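Local coordinates for protein predicted protease of the collagenase family (Methanopyrus kandleri, PDB 5D88) that is probably a peptidase of the U32 family, built on a TIM barrel and carrying a bound zinc ion, at residues A[160-165]-A[182-187]. Numbering follows the deposited sequence.
Sequences DVITVD and VSVELR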
loop_
_atom_site.group_PDB
_atom_site.type_symbol
_atom_site.label_atom_id
_atom_site.label_comp_id
_atom_site.label_asym_id
_atom_site.label_seq_id
_atom_site.Cartn_x
_atom_site.Cartn_y
_atom_site.Cartn_z
ATOM N N ASP A 160 -2.458 -8.315 -19.214
ATOM C CA ASP A 160 -3.420 -9.011 -20.073
ATOM C C ASP A 160 -4.804 -9.097 -19.447
ATOM O O ASP A 160 -5.817 -9.119 -20.164
ATOM C CB ASP A 160 -2.933 -10.434 -20.356
ATOM C CG ASP A 160 -1.618 -10.465 -21.130
ATOM O OD1 ASP A 160 -1.529 -9.769 -22.165
ATOM O OD2 ASP A 160 -0.689 -11.195 -20.716
ATOM N N VAL A 161 -4.843 -9.166 -18.122
ATOM C CA VAL A 161 -6.054 -9.334 -17.321
ATOM C C VAL A 161 -5.901 -8.435 -16.111
ATOM O O VAL A 161 -4.823 -8.391 -15.507
ATOM C CB VAL A 161 -6.223 -10.795 -16.852
ATOM C CG1 VAL A 161 -7.469 -10.972 -16.015
ATOM C CG2 VAL A 161 -6.201 -11.740 -18.012
ATOM N N ILE A 162 -6.966 -7.729 -15.740
ATOM C CA ILE A 162 -6.967 -6.909 -14.537
ATOM C C ILE A 162 -8.071 -7.401 -13.621
ATOM O O ILE A 162 -9.232 -7.490 -14.030
ATOM C CB ILE A 162 -7.133 -5.420 -14.856
ATOM C CG1 ILE A 162 -5.890 -4.922 -15.608
ATOM C CG2 ILE A 162 -7.294 -4.632 -13.563
ATOM C CD1 ILE A 162 -5.959 -3.486 -16.075
ATOM N N THR A 163 -7.701 -7.742 -12.395
ATOM C CA THR A 163 -8.657 -8.066 -11.346
ATOM C C THR A 163 -9.041 -6.755 -10.668
ATOM O O THR A 163 -8.167 -6.032 -10.173
ATOM C CB THR A 163 -8.056 -9.036 -10.322
ATOM O OG1 THR A 163 -7.396 -10.116 -10.979
ATOM C CG2 THR A 163 -9.133 -9.615 -9.458
ATOM N N VAL A 164 -10.325 -6.414 -10.696
ATOM C CA VAL A 164 -10.741 -5.170 -10.061
ATOM C C VAL A 164 -10.690 -5.320 -8.543
ATOM O O VAL A 164 -10.771 -6.422 -7.980
ATOM C CB VAL A 164 -12.146 -4.743 -10.510
ATOM C CG1 VAL A 164 -12.208 -4.547 -12.019
ATOM C CG2 VAL A 164 -13.200 -5.753 -10.021
ATOM N N ASP A 165 -10.572 -4.184 -7.864
ATOM C CA ASP A 165 -10.761 -4.212 -6.429
ATOM C C ASP A 165 -12.145 -4.786 -6.121
ATOM O O ASP A 165 -13.130 -4.437 -6.792
ATOM C CB ASP A 165 -10.621 -2.825 -5.809
ATOM C CG ASP A 165 -10.805 -2.865 -4.298
ATOM O OD1 ASP A 165 -9.829 -3.168 -3.587
ATOM O OD2 ASP A 165 -11.928 -2.645 -3.822
ATOM N N VAL A 182 -10.231 0.473 -21.264
ATOM C CA VAL A 182 -9.198 -0.518 -21.515
ATOM C C VAL A 182 -9.770 -1.669 -22.323
ATOM O O VAL A 182 -10.983 -1.865 -22.415
ATOM C CB VAL A 182 -8.572 -1.054 -20.212
ATOM C CG1 VAL A 182 -7.889 0.063 -19.455
ATOM C CG2 VAL A 182 -9.624 -1.715 -19.348
ATOM N N SER A 183 -8.865 -2.436 -22.914
ATOM C CA SER A 183 -9.226 -3.565 -23.751
ATOM C C SER A 183 -8.871 -4.905 -23.123
ATOM O O SER A 183 -9.141 -5.945 -23.726
ATOM C CB SER A 183 -8.543 -3.427 -25.111
ATOM O OG SER A 183 -9.125 -2.353 -25.823
ATOM N N VAL A 184 -8.288 -4.908 -21.926
ATOM C CA VAL A 184 -7.898 -6.137 -21.244
ATOM C C VAL A 184 -9.122 -6.919 -20.801
ATOM O O VAL A 184 -10.242 -6.394 -20.764
ATOM C CB VAL A 184 -7.021 -5.855 -20.013
ATOM C CG1 VAL A 184 -5.713 -5.230 -20.401
ATOM C CG2 VAL A 184 -7.787 -4.963 -19.003
ATOM N N GLU A 185 -8.905 -8.180 -20.452
ATOM C CA GLU A 185 -9.926 -8.954 -19.779
ATOM C C GLU A 185 -10.067 -8.458 -18.348
ATOM O O GLU A 185 -9.091 -8.056 -17.711
ATOM C CB GLU A 185 -9.547 -10.436 -19.776
ATOM C CG GLU A 185 -9.299 -11.019 -21.149
ATOM C CD GLU A 185 -10.533 -11.014 -21.992
ATOM O OE1 GLU A 185 -11.465 -11.747 -21.633
ATOM O OE2 GLU A 185 -10.572 -10.285 -23.010
ATOM N N LEU A 186 -11.288 -8.498 -17.831
ATOM C CA LEU A 186 -11.522 -8.128 -16.443
ATOM C C LEU A 186 -11.916 -9.345 -15.620
ATOM O O LEU A 186 -12.798 -10.123 -16.009
ATOM C CB LEU A 186 -12.594 -7.056 -16.327
ATOM C CG LEU A 186 -12.246 -5.757 -17.029
ATOM C CD1 LEU A 186 -13.406 -4.829 -16.825
ATOM C CD2 LEU A 186 -10.961 -5.129 -16.500
ATOM N N ARG A 187 -11.276 -9.472 -14.466
ATOM C CA ARG A 187 -11.498 -10.550 -13.521
ATOM C C ARG A 187 -12.072 -9.986 -12.234
ATOM O O ARG A 187 -11.742 -8.865 -11.826
ATOM C CB ARG A 187 -10.179 -11.262 -13.229
ATOM C CG ARG A 187 -10.232 -12.393 -12.216
ATOM C CD ARG A 187 -8.835 -12.993 -11.975
ATOM N NE ARG A 187 -8.429 -13.915 -13.022
ATOM C CZ ARG A 187 -7.409 -14.760 -12.932
ATOM N NH1 ARG A 187 -6.670 -14.823 -11.829
ATOM N NH2 ARG A 187 -7.124 -15.551 -13.954
HETATM O O HOH W 1 -6.664 -12.535 -9.799
#
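Thr-163 OG1 and Val-161 CG1 lie obliquely beside the flat guanidinium of Arg-187, while Trp-25 makes a cation-pi contact with it. Arg-187 CG stands anti to the backbone N (chi1 178°) and the chain bends only at chi3, so the methylenes cross Thr-163 before the head turns: Arg-187 CD lies 3.4 Å from Thr-163 OG1. One water donates to Thr-163 OG1 and accepts from Arg-187 NH1; the hydroxyl is also bonded to Val-139 O, and Arg-187 NH2 hydrogen-bonds Gln-81 OE1 and makes a salt bridge to Glu-244 OE1. A valine here has no hydroxyl for the water or for Val-139 O, and would probably cost the water-mediated link to Arg-187 NH1.

Beneath these side chains the backbones pair in parallel, Val-161 with Glu-185, Ile-162 with Leu-186, Thr-163 with Arg-187. Arg-187 N donates to Ile-162 O (2.9 Å, 172° at H) from above the carbonyl plane, and Arg-187 O accepts from Val-164 N nearly along the C=O axis. Ile-162 N donates to Glu-185 O (2.9 Å). On the face of Ile-162 and Leu-186, Ile-162 CD1 meets CG2 of Val-184, from the loop leading into the strand, at 3.8 Å.

The strands are the beta arms of the beta-alpha-beta unit 161-163, 172-181, 185-190 in the TIM barrel; Ile-162 packs outward on helix 148-157, whereas Val-161, Thr-163 and Arg-187 meet Val-138 of strand 136-139, with strand 244-247 flanking strand 185-190.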